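Long-range contacts in probable TonB-dependent siderophore receptor PiuA (Acinetobacter baumannii, PDB 5FP1), which probably binds iron-chelating siderophores at the outer membrane, the first step of iron uptake, and may bind ferric enterobactin with micromolar affinity: residues 420-425 against 438-443; 465-470 against 492-497; 517-522 against 547-552. One frame throughout, in Å; residues are numbered along the deposited sequence.

Contact 1 (420-425 against 438-443); sequences SVYLLD and GLRWDK. With C8E ((hydroxyethyloxy)tri(ethyloxy)octane), chain E.
In the beta hairpin of strands 405-428 and 433-450, part of the TonB-dependent receptor barrel, Val421 with Trp441 and Leu423 with Leu439 form antiparallel hydrogen-bonded pairs. Trp441 N reaches Val421 O at 2.9 Å, and Leu423 N reaches Leu439 O at 2.9 Å; the return bonds run from Val421 N to Trp441 O and from Leu439 N to Leu423 O. On the face carrying these four side chains, Val421 CG2 and Trp441 CE3 meet at 4.4 Å. The alkyl tail of a C8E detergent lies along it, its C2 3.8 Å from Trp441 CB, consistent with a surface turned to the membrane. The other face is buried and carries Ser420, Tyr422, Leu424, Arg440 and Asp442. Arg440 CG, anti to the backbone N (chi1 177°), lies 3.9 Å from Tyr422 CB, and the extended run to NE brings the guanidinium to Asp442. It grips that carboxylate side-on, Arg440 NE to Asp442 OD2 at 2.9 Å and Arg440 NH2 to the syn lone pair of Asp442 OD1 at 3.1 Å, a salt bridge that fixes its plane. Ser420 OG sits over one guanidinium face, 3.0 Å from Arg440 NH2 but badly angled for a hydrogen bond. Lys32 makes a cation-pi contact with Tyr422. Strand 346-368 flanks 420-425, where Asn350 binds Tyr422 OH, and strand 459-476 flanks 438-443, where Asp466 takes the Trp441 NE1 hydrogen.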
loop_
_atom_site.group_PDB
_atom_site.type_symbol
_atom_site.label_atom_id
_atom_site.label_comp_id
_atom_site.label_asym_id
_atom_site.label_seq_id
_atom_site.Cartn_x
_atom_site.Cartn_y
_atom_site.Cartn_z
ATOM N N SER A 420 9.359 17.386 -13.152
ATOM C CA SER A 420 8.580 16.837 -14.231
ATOM C C SER A 420 7.590 17.801 -14.813
ATOM O O SER A 420 7.171 18.764 -14.172
ATOM C CB SER A 420 7.827 15.594 -13.741
ATOM O OG SER A 420 7.219 15.804 -12.502
ATOM N N VAL A 421 7.190 17.506 -16.043
ATOM C CA VAL A 421 6.178 18.257 -16.755
ATOM C C VAL A 421 5.306 17.223 -17.469
ATOM O O VAL A 421 5.828 16.220 -17.952
ATOM C CB VAL A 421 6.823 19.165 -17.831
ATOM C CG1 VAL A 421 5.771 20.045 -18.500
ATOM C CG2 VAL A 421 7.954 20.000 -17.244
ATOM N N TYR A 422 3.996 17.451 -17.532
ATOM C CA TYR A 422 3.109 16.526 -18.183
ATOM C C TYR A 422 1.918 17.230 -18.851
ATOM O O TYR A 422 1.569 18.367 -18.537
ATOM C CB TYR A 422 2.571 15.494 -17.157
ATOM C CG TYR A 422 1.707 16.153 -16.129
ATOM C CD1 TYR A 422 2.265 16.756 -15.004
ATOM C CD2 TYR A 422 0.338 16.247 -16.309
ATOM C CE1 TYR A 422 1.467 17.427 -14.089
ATOM C CE2 TYR A 422 -0.454 16.914 -15.407
ATOM C CZ TYR A 422 0.115 17.508 -14.304
ATOM O OH TYR A 422 -0.707 18.151 -13.416
ATOM N N LEU A 423 1.304 16.506 -19.774
ATOM C CA LEU A 423 0.028 16.883 -20.376
ATOM C C LEU A 423 -0.885 15.677 -20.356
ATOM O O LEU A 423 -0.491 14.585 -20.812
ATOM C CB LEU A 423 0.215 17.246 -21.844
ATOM C CG LEU A 423 1.175 18.323 -22.336
ATOM C CD1 LEU A 423 0.961 19.642 -21.631
ATOM C CD2 LEU A 423 2.616 17.874 -22.216
ATOM N N LEU A 424 -2.099 15.868 -19.867
ATOM C CA LEU A 424 -3.125 14.850 -19.923
ATOM C C LEU A 424 -4.338 15.492 -20.576
ATOM O O LEU A 424 -4.725 16.597 -20.210
ATOM C CB LEU A 424 -3.516 14.356 -18.526
ATOM C CG LEU A 424 -2.437 13.608 -17.741
ATOM C CD1 LEU A 424 -2.777 13.631 -16.262
ATOM C CD2 LEU A 424 -2.293 12.166 -18.195
ATOM N N ASP A 425 -4.916 14.811 -21.561
ATOM C CA ASP A 425 -6.065 15.360 -22.298
ATOM C C ASP A 425 -6.947 14.212 -22.768
ATOM O O ASP A 425 -6.471 13.266 -23.406
ATOM C CB ASP A 425 -5.553 16.188 -23.477
ATOM C CG ASP A 425 -6.662 16.959 -24.226
ATOM O OD1 ASP A 425 -7.798 17.084 -23.724
ATOM O OD2 ASP A 425 -6.360 17.455 -25.339
ATOM N N GLY A 438 -1.857 10.955 -22.707
ATOM C CA GLY A 438 -1.009 11.490 -21.643
ATOM C C GLY A 438 0.435 11.351 -22.031
ATOM O O GLY A 438 0.838 10.358 -22.673
ATOM N N LEU A 439 1.219 12.347 -21.640
ATOM C CA LEU A 439 2.637 12.394 -21.942
ATOM C C LEU A 439 3.343 13.078 -20.770
ATOM O O LEU A 439 2.921 14.132 -20.344
ATOM C CB LEU A 439 2.841 13.205 -23.222
ATOM C CG LEU A 439 4.235 13.330 -23.794
ATOM C CD1 LEU A 439 4.831 11.985 -24.154
ATOM C CD2 LEU A 439 4.164 14.218 -25.030
ATOM N N ARG A 440 4.427 12.494 -20.280
ATOM C CA ARG A 440 5.114 13.061 -19.127
ATOM C C ARG A 440 6.606 12.907 -19.284
ATOM O O ARG A 440 7.081 11.857 -19.731
ATOM C CB ARG A 440 4.644 12.371 -17.831
ATOM C CG ARG A 440 5.362 12.849 -16.581
ATOM C CD ARG A 440 4.599 12.491 -15.313
ATOM N NE ARG A 440 5.445 12.662 -14.159
ATOM C CZ ARG A 440 5.023 13.052 -12.964
ATOM N NH1 ARG A 440 3.741 13.259 -12.739
ATOM N NH2 ARG A 440 5.904 13.153 -11.981
ATOM N N TRP A 441 7.345 13.943 -18.884
ATOM C CA TRP A 441 8.782 13.896 -18.869
ATOM C C TRP A 441 9.268 14.089 -17.436
ATOM O O TRP A 441 8.867 15.056 -16.765
ATOM C CB TRP A 441 9.368 15.017 -19.745
ATOM C CG TRP A 441 10.864 15.128 -19.594
ATOM C CD1 TRP A 441 11.817 14.359 -20.216
ATOM C CD2 TRP A 441 11.582 16.033 -18.729
ATOM N NE1 TRP A 441 13.077 14.742 -19.806
ATOM C CE2 TRP A 441 12.962 15.764 -18.895
ATOM C CE3 TRP A 441 11.191 17.040 -17.824
ATOM C CZ2 TRP A 441 13.951 16.474 -18.200
ATOM C CZ3 TRP A 441 12.164 17.735 -17.132
ATOM C CH2 TRP A 441 13.535 17.452 -17.331
ATOM N N ASP A 442 10.091 13.157 -16.968
ATOM C CA ASP A 442 10.629 13.181 -15.610
ATOM C C ASP A 442 12.145 13.276 -15.647
ATOM O O ASP A 442 12.806 12.616 -16.457
ATOM C CB ASP A 442 10.253 11.911 -14.831
ATOM C CG ASP A 442 8.844 11.948 -14.302
ATOM O OD1 ASP A 442 8.641 12.528 -13.228
ATOM O OD2 ASP A 442 7.930 11.416 -14.963
ATOM N N LYS A 443 12.689 14.094 -14.751
ATOM C CA LYS A 443 14.097 14.028 -14.424
ATOM C C LYS A 443 14.233 13.575 -12.982
ATOM O O LYS A 443 13.520 14.072 -12.098
ATOM C CB LYS A 443 14.737 15.408 -14.605
ATOM C CG LYS A 443 16.190 15.462 -14.175
ATOM C CD LYS A 443 16.777 16.837 -14.461
ATOM C CE LYS A 443 18.240 16.903 -14.039
ATOM N NZ LYS A 443 18.730 18.307 -14.050
HETATM C C1 C8E E . 5.225 17.039 -21.772
HETATM C C2 C8E E . 6.596 16.428 -21.957
HETATM C C3 C8E E . 7.055 16.596 -23.394
HETATM C C4 C8E E . 7.944 15.449 -23.869
HETATM C C5 C8E E . 9.424 15.814 -23.797
HETATM C C6 C8E E . 10.245 15.093 -24.865
HETATM C C7 C8E E . 11.738 15.363 -24.681
HETATM C C8 C8E E . 12.585 14.097 -24.820
HETATM O O9 C8E E . 13.405 13.933 -23.659
HETATM C C10 C8E E . 14.360 12.873 -23.795
HETATM C C11 C8E E . 14.243 11.907 -22.613
HETATM O O12 C8E E . 14.953 10.679 -22.828
HETATM C C13 C8E E . 14.724 10.066 -24.101
HETATM C C14 C8E E . 13.231 9.885 -24.371
HETATM O O15 C8E E . 13.005 9.509 -25.731
HETATM C C16 C8E E . 12.796 10.623 -26.597
HETATM C C17 C8E E . 11.396 10.546 -27.191
HETATM O O18 C8E E . 10.974 11.852 -27.577
HETATM C C19 C8E E . 9.561 11.989 -27.459
HETATM C C20 C8E E . 9.124 13.353 -27.974
HETATM O O21 C8E E . 7.789 13.609 -27.523
#

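Contact 2 (465-470 against 492-497); sequences SDFVTY and ASPVGL. With C8E ((hydroxyethyloxy)tri(ethyloxy)octane), chain E.
At the end of a barrel beta hairpin, where strand 482-493 gives way to a type II turn from Pro494 to Leu497, Phe467 packs against Ala492 and Pro494. Direct hydrogen bonds between the two segments are absent, and side chains bridge backbones that stand well apart: the CA atoms of Thr469 and Ala492 are 7.1 Å from each other. Phe467 CG lies between the backbone N and the carbonyl carbon (chi1 45°), and one face of the ring receives the Ala492 methyl. This CH-pi contact places Ala492 CB 4.0 Å from the centroid of the Phe467 ring, 29° off the normal and displaced toward CD2, which it approaches to 3.5 Å. Pro494 CG comes obliquely to the far part of the ring, 4.4 Å from Phe467 CE1. Beside the phenyl, Thr469 turns its methyl toward the other strand, Thr469 CG2 lying 4.2 Å from Ala492 CB. The polar link is through water: one molecule donates to Ser465 OG at 3.0 Å and accepts from Val495 N at 3.0 Å, tying 465-470 to the turn at 494-497; Ser465 OG also bonds Asn463. Residues of the plug touch this part of the barrel wall: Ser125 OG and the backbone of Gly131 bond Ala492, and Ala130 meets Pro494. Strand 433-450 borders 465-470, with Asp442 against Phe467.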
loop_
_atom_site.group_PDB
_atom_site.type_symbol
_atom_site.label_atom_id
_atom_site.label_comp_id
_atom_site.label_asym_id
_atom_site.label_seq_id
_atom_site.Cartn_x
_atom_site.Cartn_y
_atom_site.Cartn_z
ATOM N N SER A 465 18.619 9.939 -14.090
ATOM C CA SER A 465 17.800 9.300 -15.129
ATOM C C SER A 465 16.835 10.369 -15.610
ATOM O O SER A 465 16.393 11.226 -14.842
ATOM C CB SER A 465 16.999 8.127 -14.549
ATOM O OG SER A 465 17.846 7.069 -14.111
ATOM N N ASP A 466 16.527 10.364 -16.884
ATOM C CA ASP A 466 15.411 11.142 -17.328
ATOM C C ASP A 466 14.648 10.328 -18.360
ATOM O O ASP A 466 15.230 9.544 -19.106
ATOM C CB ASP A 466 15.836 12.514 -17.793
ATOM C CG ASP A 466 16.339 12.507 -19.153
ATOM O OD1 ASP A 466 17.449 11.979 -19.331
ATOM O OD2 ASP A 466 15.613 13.006 -20.039
ATOM N N PHE A 467 13.336 10.431 -18.342
ATOM C CA PHE A 467 12.556 9.453 -19.111
ATOM C C PHE A 467 11.219 10.047 -19.475
ATOM O O PHE A 467 10.711 10.949 -18.802
ATOM C CB PHE A 467 12.398 8.136 -18.320
ATOM C CG PHE A 467 12.018 8.318 -16.872
ATOM C CD1 PHE A 467 12.987 8.419 -15.883
ATOM C CD2 PHE A 467 10.688 8.335 -16.488
ATOM C CE1 PHE A 467 12.627 8.555 -14.545
ATOM C CE2 PHE A 467 10.327 8.489 -15.161
ATOM C CZ PHE A 467 11.295 8.612 -14.187
ATOM N N VAL A 468 10.665 9.576 -20.575
ATOM C CA VAL A 468 9.363 10.032 -21.020
ATOM C C VAL A 468 8.427 8.853 -20.931
ATOM O O VAL A 468 8.778 7.754 -21.369
ATOM C CB VAL A 468 9.444 10.517 -22.490
ATOM C CG1 VAL A 468 8.058 10.829 -23.058
ATOM C CG2 VAL A 468 10.355 11.730 -22.560
ATOM N N THR A 469 7.247 9.069 -20.365
ATOM C CA THR A 469 6.257 8.019 -20.315
ATOM C C THR A 469 4.948 8.529 -20.901
ATOM O O THR A 469 4.731 9.755 -21.049
ATOM C CB THR A 469 6.025 7.511 -18.877
ATOM O OG1 THR A 469 5.663 8.597 -18.029
ATOM C CG2 THR A 469 7.281 6.889 -18.361
ATOM N N TYR A 470 4.085 7.597 -21.276
ATOM C CA TYR A 470 2.839 8.009 -21.884
ATOM C C TYR A 470 1.685 7.062 -21.735
ATOM O O TYR A 470 1.807 5.957 -21.211
ATOM C CB TYR A 470 3.090 8.340 -23.359
ATOM C CG TYR A 470 3.560 7.173 -24.193
ATOM C CD1 TYR A 470 4.916 6.856 -24.286
ATOM C CD2 TYR A 470 2.662 6.428 -24.938
ATOM C CE1 TYR A 470 5.346 5.787 -25.068
ATOM C CE2 TYR A 470 3.086 5.369 -25.738
ATOM C CZ TYR A 470 4.425 5.044 -25.791
ATOM O OH TYR A 470 4.834 3.983 -26.589
ATOM N N ALA A 492 8.328 3.714 -16.079
ATOM C CA ALA A 492 9.771 3.651 -15.899
ATOM C C ALA A 492 10.060 3.725 -14.383
ATOM O O ALA A 492 9.364 4.436 -13.638
ATOM C CB ALA A 492 10.453 4.799 -16.630
ATOM N N SER A 493 11.050 2.954 -13.942
ATOM C CA SER A 493 11.387 2.831 -12.508
ATOM C C SER A 493 12.901 2.903 -12.355
ATOM O O SER A 493 13.616 1.952 -12.693
ATOM C CB SER A 493 10.831 1.524 -11.909
ATOM O OG SER A 493 10.983 1.488 -10.473
ATOM N N PRO A 494 13.403 4.059 -11.928
ATOM C CA PRO A 494 14.844 4.268 -11.840
ATOM C C PRO A 494 15.440 3.591 -10.617
ATOM O O PRO A 494 14.745 3.351 -9.622
ATOM C CB PRO A 494 14.967 5.788 -11.710
ATOM C CG PRO A 494 13.715 6.194 -10.998
ATOM C CD PRO A 494 12.647 5.255 -11.504
ATOM N N VAL A 495 16.718 3.248 -10.683
ATOM C CA VAL A 495 17.404 2.731 -9.504
ATOM C C VAL A 495 17.439 3.838 -8.449
ATOM O O VAL A 495 17.543 5.010 -8.767
ATOM C CB VAL A 495 18.831 2.224 -9.814
ATOM C CG1 VAL A 495 19.748 3.377 -10.111
ATOM C CG2 VAL A 495 19.373 1.401 -8.658
ATOM N N GLY A 496 17.319 3.436 -7.194
ATOM C CA GLY A 496 17.279 4.356 -6.041
ATOM C C GLY A 496 15.901 4.931 -5.733
ATOM O O GLY A 496 15.766 5.818 -4.910
ATOM N N LEU A 497 14.869 4.442 -6.417
ATOM C CA LEU A 497 13.523 4.985 -6.231
ATOM C C LEU A 497 13.008 4.896 -4.786
ATOM O O LEU A 497 12.144 5.682 -4.390
ATOM C CB LEU A 497 12.546 4.286 -7.179
ATOM C CG LEU A 497 11.109 4.813 -7.131
ATOM C CD1 LEU A 497 11.063 6.285 -7.533
ATOM C CD2 LEU A 497 10.211 3.973 -8.013
HETATM C C1 C8E E . 5.225 17.039 -21.772
HETATM C C2 C8E E . 6.596 16.428 -21.957
HETATM C C3 C8E E . 7.055 16.596 -23.394
HETATM C C4 C8E E . 7.944 15.449 -23.869
HETATM C C5 C8E E . 9.424 15.814 -23.797
HETATM C C6 C8E E . 10.245 15.093 -24.865
HETATM C C7 C8E E . 11.738 15.363 -24.681
HETATM C C8 C8E E . 12.585 14.097 -24.820
HETATM O O9 C8E E . 13.405 13.933 -23.659
HETATM C C10 C8E E . 14.360 12.873 -23.795
HETATM C C11 C8E E . 14.243 11.907 -22.613
HETATM O O12 C8E E . 14.953 10.679 -22.828
HETATM C C13 C8E E . 14.724 10.066 -24.101
HETATM C C14 C8E E . 13.231 9.885 -24.371
HETATM O O15 C8E E . 13.005 9.509 -25.731
HETATM C C16 C8E E . 12.796 10.623 -26.597
HETATM C C17 C8E E . 11.396 10.546 -27.191
HETATM O O18 C8E E . 10.974 11.852 -27.577
HETATM C C19 C8E E . 9.561 11.989 -27.459
HETATM C C20 C8E E . 9.124 13.353 -27.974
HETATM O O21 C8E E . 7.789 13.609 -27.523
HETATM O O HOH W 1 17.838 4.194 -13.328
#

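Contact 3 (517-522 against 547-552)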
loop_
_atom_site.group_PDB
_atom_site.type_symbol
_atom_site.label_atom_id
_atom_site.label_comp_id
_atom_site.label_asym_id
_atom_site.label_seq_id
_atom_site.Cartn_x
_atom_site.Cartn_y
_atom_site.Cartn_z
ATOM N N PRO A 517 16.704 3.215 -16.242
ATOM C CA PRO A 517 15.507 2.732 -15.542
ATOM C C PRO A 517 14.912 1.457 -16.101
ATOM O O PRO A 517 15.021 1.179 -17.300
ATOM C CB PRO A 517 14.500 3.869 -15.725
ATOM C CG PRO A 517 15.315 5.082 -15.990
ATOM C CD PRO A 517 16.567 4.610 -16.689
ATOM N N GLU A 518 14.257 0.702 -15.229
ATOM C CA GLU A 518 13.430 -0.408 -15.673
ATOM C C GLU A 518 12.288 0.139 -16.490
ATOM O O GLU A 518 11.860 1.264 -16.289
ATOM C CB GLU A 518 12.879 -1.172 -14.480
ATOM C CG GLU A 518 13.958 -1.850 -13.638
ATOM C CD GLU A 518 13.365 -2.756 -12.584
ATOM O OE1 GLU A 518 12.453 -2.306 -11.840
ATOM O OE2 GLU A 518 13.805 -3.917 -12.481
ATOM N N GLU A 519 11.790 -0.667 -17.415
ATOM C CA GLU A 519 10.742 -0.240 -18.321
ATOM C C GLU A 519 9.622 -1.251 -18.282
ATOM O O GLU A 519 9.861 -2.476 -18.307
ATOM C CB GLU A 519 11.270 -0.116 -19.753
ATOM C CG GLU A 519 12.322 0.953 -19.933
ATOM C CD GLU A 519 12.885 0.943 -21.350
ATOM O OE1 GLU A 519 12.261 1.519 -22.237
ATOM O OE2 GLU A 519 13.910 0.308 -21.584
ATOM N N ALA A 520 8.403 -0.743 -18.184
ATOM C CA ALA A 520 7.226 -1.590 -18.086
ATOM C C ALA A 520 6.127 -1.007 -18.952
ATOM O O ALA A 520 6.171 0.175 -19.347
ATOM C CB ALA A 520 6.753 -1.708 -16.636
ATOM N N GLN A 521 5.121 -1.818 -19.199
ATOM C CA GLN A 521 4.001 -1.386 -20.003
ATOM C C GLN A 521 2.759 -2.211 -19.722
ATOM O O GLN A 521 2.829 -3.359 -19.256
ATOM C CB GLN A 521 4.381 -1.425 -21.493
ATOM C CG GLN A 521 4.655 -2.844 -21.964
ATOM C CD GLN A 521 5.245 -2.952 -23.366
ATOM O OE1 GLN A 521 5.511 -1.963 -24.040
ATOM N NE2 GLN A 521 5.447 -4.171 -23.801
ATOM N N THR A 522 1.601 -1.609 -20.002
ATOM C CA THR A 522 0.328 -2.283 -19.912
ATOM C C THR A 522 -0.469 -2.088 -21.199
ATOM O O THR A 522 -0.644 -0.958 -21.670
ATOM C CB THR A 522 -0.490 -1.751 -18.722
ATOM O OG1 THR A 522 0.181 -2.082 -17.497
ATOM C CG2 THR A 522 -1.913 -2.341 -18.697
ATOM N N LYS A 547 6.936 -6.098 -17.110
ATOM C CA LYS A 547 8.184 -5.357 -16.994
ATOM C C LYS A 547 9.186 -6.003 -17.942
ATOM O O LYS A 547 9.897 -6.945 -17.578
ATOM C CB LYS A 547 8.692 -5.339 -15.555
ATOM C CG LYS A 547 9.858 -4.398 -15.365
ATOM C CD LYS A 547 10.483 -4.524 -13.993
ATOM C CE LYS A 547 9.640 -3.927 -12.901
ATOM N NZ LYS A 547 10.312 -4.148 -11.568
ATOM N N GLN A 548 9.204 -5.505 -19.175
ATOM C CA GLN A 548 9.957 -6.146 -20.243
ATOM C C GLN A 548 11.439 -5.813 -20.147
ATOM O O GLN A 548 12.254 -6.434 -20.793
ATOM C CB GLN A 548 9.371 -5.756 -21.614
ATOM C CG GLN A 548 9.641 -4.332 -22.062
ATOM C CD GLN A 548 8.696 -3.313 -21.462
ATOM O OE1 GLN A 548 7.839 -3.634 -20.658
ATOM N NE2 GLN A 548 8.860 -2.067 -21.852
ATOM N N ASN A 549 11.797 -4.830 -19.329
ATOM C CA ASN A 549 13.190 -4.592 -19.004
ATOM C C ASN A 549 13.332 -4.491 -17.505
ATOM O O ASN A 549 13.068 -3.425 -16.905
ATOM C CB ASN A 549 13.698 -3.302 -19.660
ATOM C CG ASN A 549 14.052 -3.503 -21.101
ATOM O OD1 ASN A 549 15.091 -4.087 -21.420
ATOM N ND2 ASN A 549 13.182 -3.066 -21.984
ATOM N N THR A 550 13.717 -5.612 -16.907
ATOM C CA THR A 550 13.877 -5.736 -15.468
ATOM C C THR A 550 15.347 -5.749 -15.138
ATOM O O THR A 550 16.151 -6.393 -15.845
ATOM C CB THR A 550 13.262 -7.063 -14.988
ATOM O OG1 THR A 550 11.861 -7.085 -15.285
ATOM C CG2 THR A 550 13.461 -7.276 -13.490
ATOM N N ARG A 551 15.714 -5.060 -14.064
ATOM C CA ARG A 551 17.096 -5.031 -13.629
ATOM C C ARG A 551 17.412 -6.361 -12.967
ATOM O O ARG A 551 16.665 -6.816 -12.127
ATOM C CB ARG A 551 17.343 -3.884 -12.643
ATOM C CG ARG A 551 18.828 -3.632 -12.365
ATOM C CD ARG A 551 19.026 -2.268 -11.720
ATOM N NE ARG A 551 18.337 -2.145 -10.461
ATOM C CZ ARG A 551 17.260 -1.409 -10.213
ATOM N NH1 ARG A 551 16.654 -0.669 -11.138
ATOM N NH2 ARG A 551 16.781 -1.418 -8.988
ATOM N N VAL A 552 18.524 -6.995 -13.316
ATOM C CA VAL A 552 18.890 -8.240 -12.674
ATOM C C VAL A 552 20.391 -8.227 -12.387
ATOM O O VAL A 552 21.117 -7.425 -12.946
ATOM C CB VAL A 552 18.523 -9.478 -13.529
ATOM C CG1 VAL A 552 17.013 -9.563 -13.757
ATOM C CG2 VAL A 552 19.261 -9.446 -14.845
HETATM O O HOH W 2 7.901 0.875 -21.465
#
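Glu518 reaches across to Lys547 and Arg551, and its side chain can be followed atom by atom. Glu518 CB lies 3.3 Å from Asn549 O, the carbonyl that also accepts the backbone bond from Glu519 N. Glu518 CG, anti to the carbonyl carbon (chi1 -64°), passes 3.7 Å from Arg551 N, and the chain continues extended to CD. There the carboxylate divides its work. Glu518 OE1 takes the ammonium of Lys547 in a salt bridge, NZ at 2.8 Å, approached from above the carboxylate plane. Glu518 OE2 offers its anti lone pair to the backbone: Arg551 N donates to it at 2.7 Å in a nearly straight bond (170°), and the Thr550 methyl CG2 touches the same oxygen. The lysine is bent at chi3 (-73°), which places Lys547 CE 3.4 Å from Glu518 OE1. Beside this, Gln548 and Asn549 both face Glu519 in a classic beta bulge, where Glu519 O accepts from Asn549 N and Glu519 N donates to Asn549 O. The Gln548 side chain crosses that of Gln521 at about a right angle with the amides stacked; its NE2 gives a hydrogen bond to a water that in turn donates to Ala520 O, so a water joins the Gln548 side chain to the 517-522 backbone. Gln521 itself is bonded to Tyr488 and Glu546. Chemically, the Glu518 carboxylate, not a main-chain carbonyl of 517-522, accepts the N-H of Arg551 just past the bulge, while its other oxygen balances a lysine. With the guanidinium of Arg551 also near, though beyond salt-bridge distance, the surrounding positive charge would probably help to keep Glu518 ionised.

Overall arrangement
Followed from the N terminus, the three contacts come in series, each complete before the next begins; none nests or crosses. Contact 1 closes a loop of 12 residues, contact 2 one of 21 and contact 3 one of 24, and each joins the two arms of a beta hairpin. Together they tie strands 405-428 through 536-555, successive neighbours in the barrel wall. Contact 1 passes to contact 2 through bonds between 433-450 and 459-476, such as Arg440 N to Thr469 O at 2.9 Å. Contact 2 passes to contact 3 where Ser493 O meets Glu518 N. Contacts 1 and 3 do not touch, their centres being about 19 Å apart.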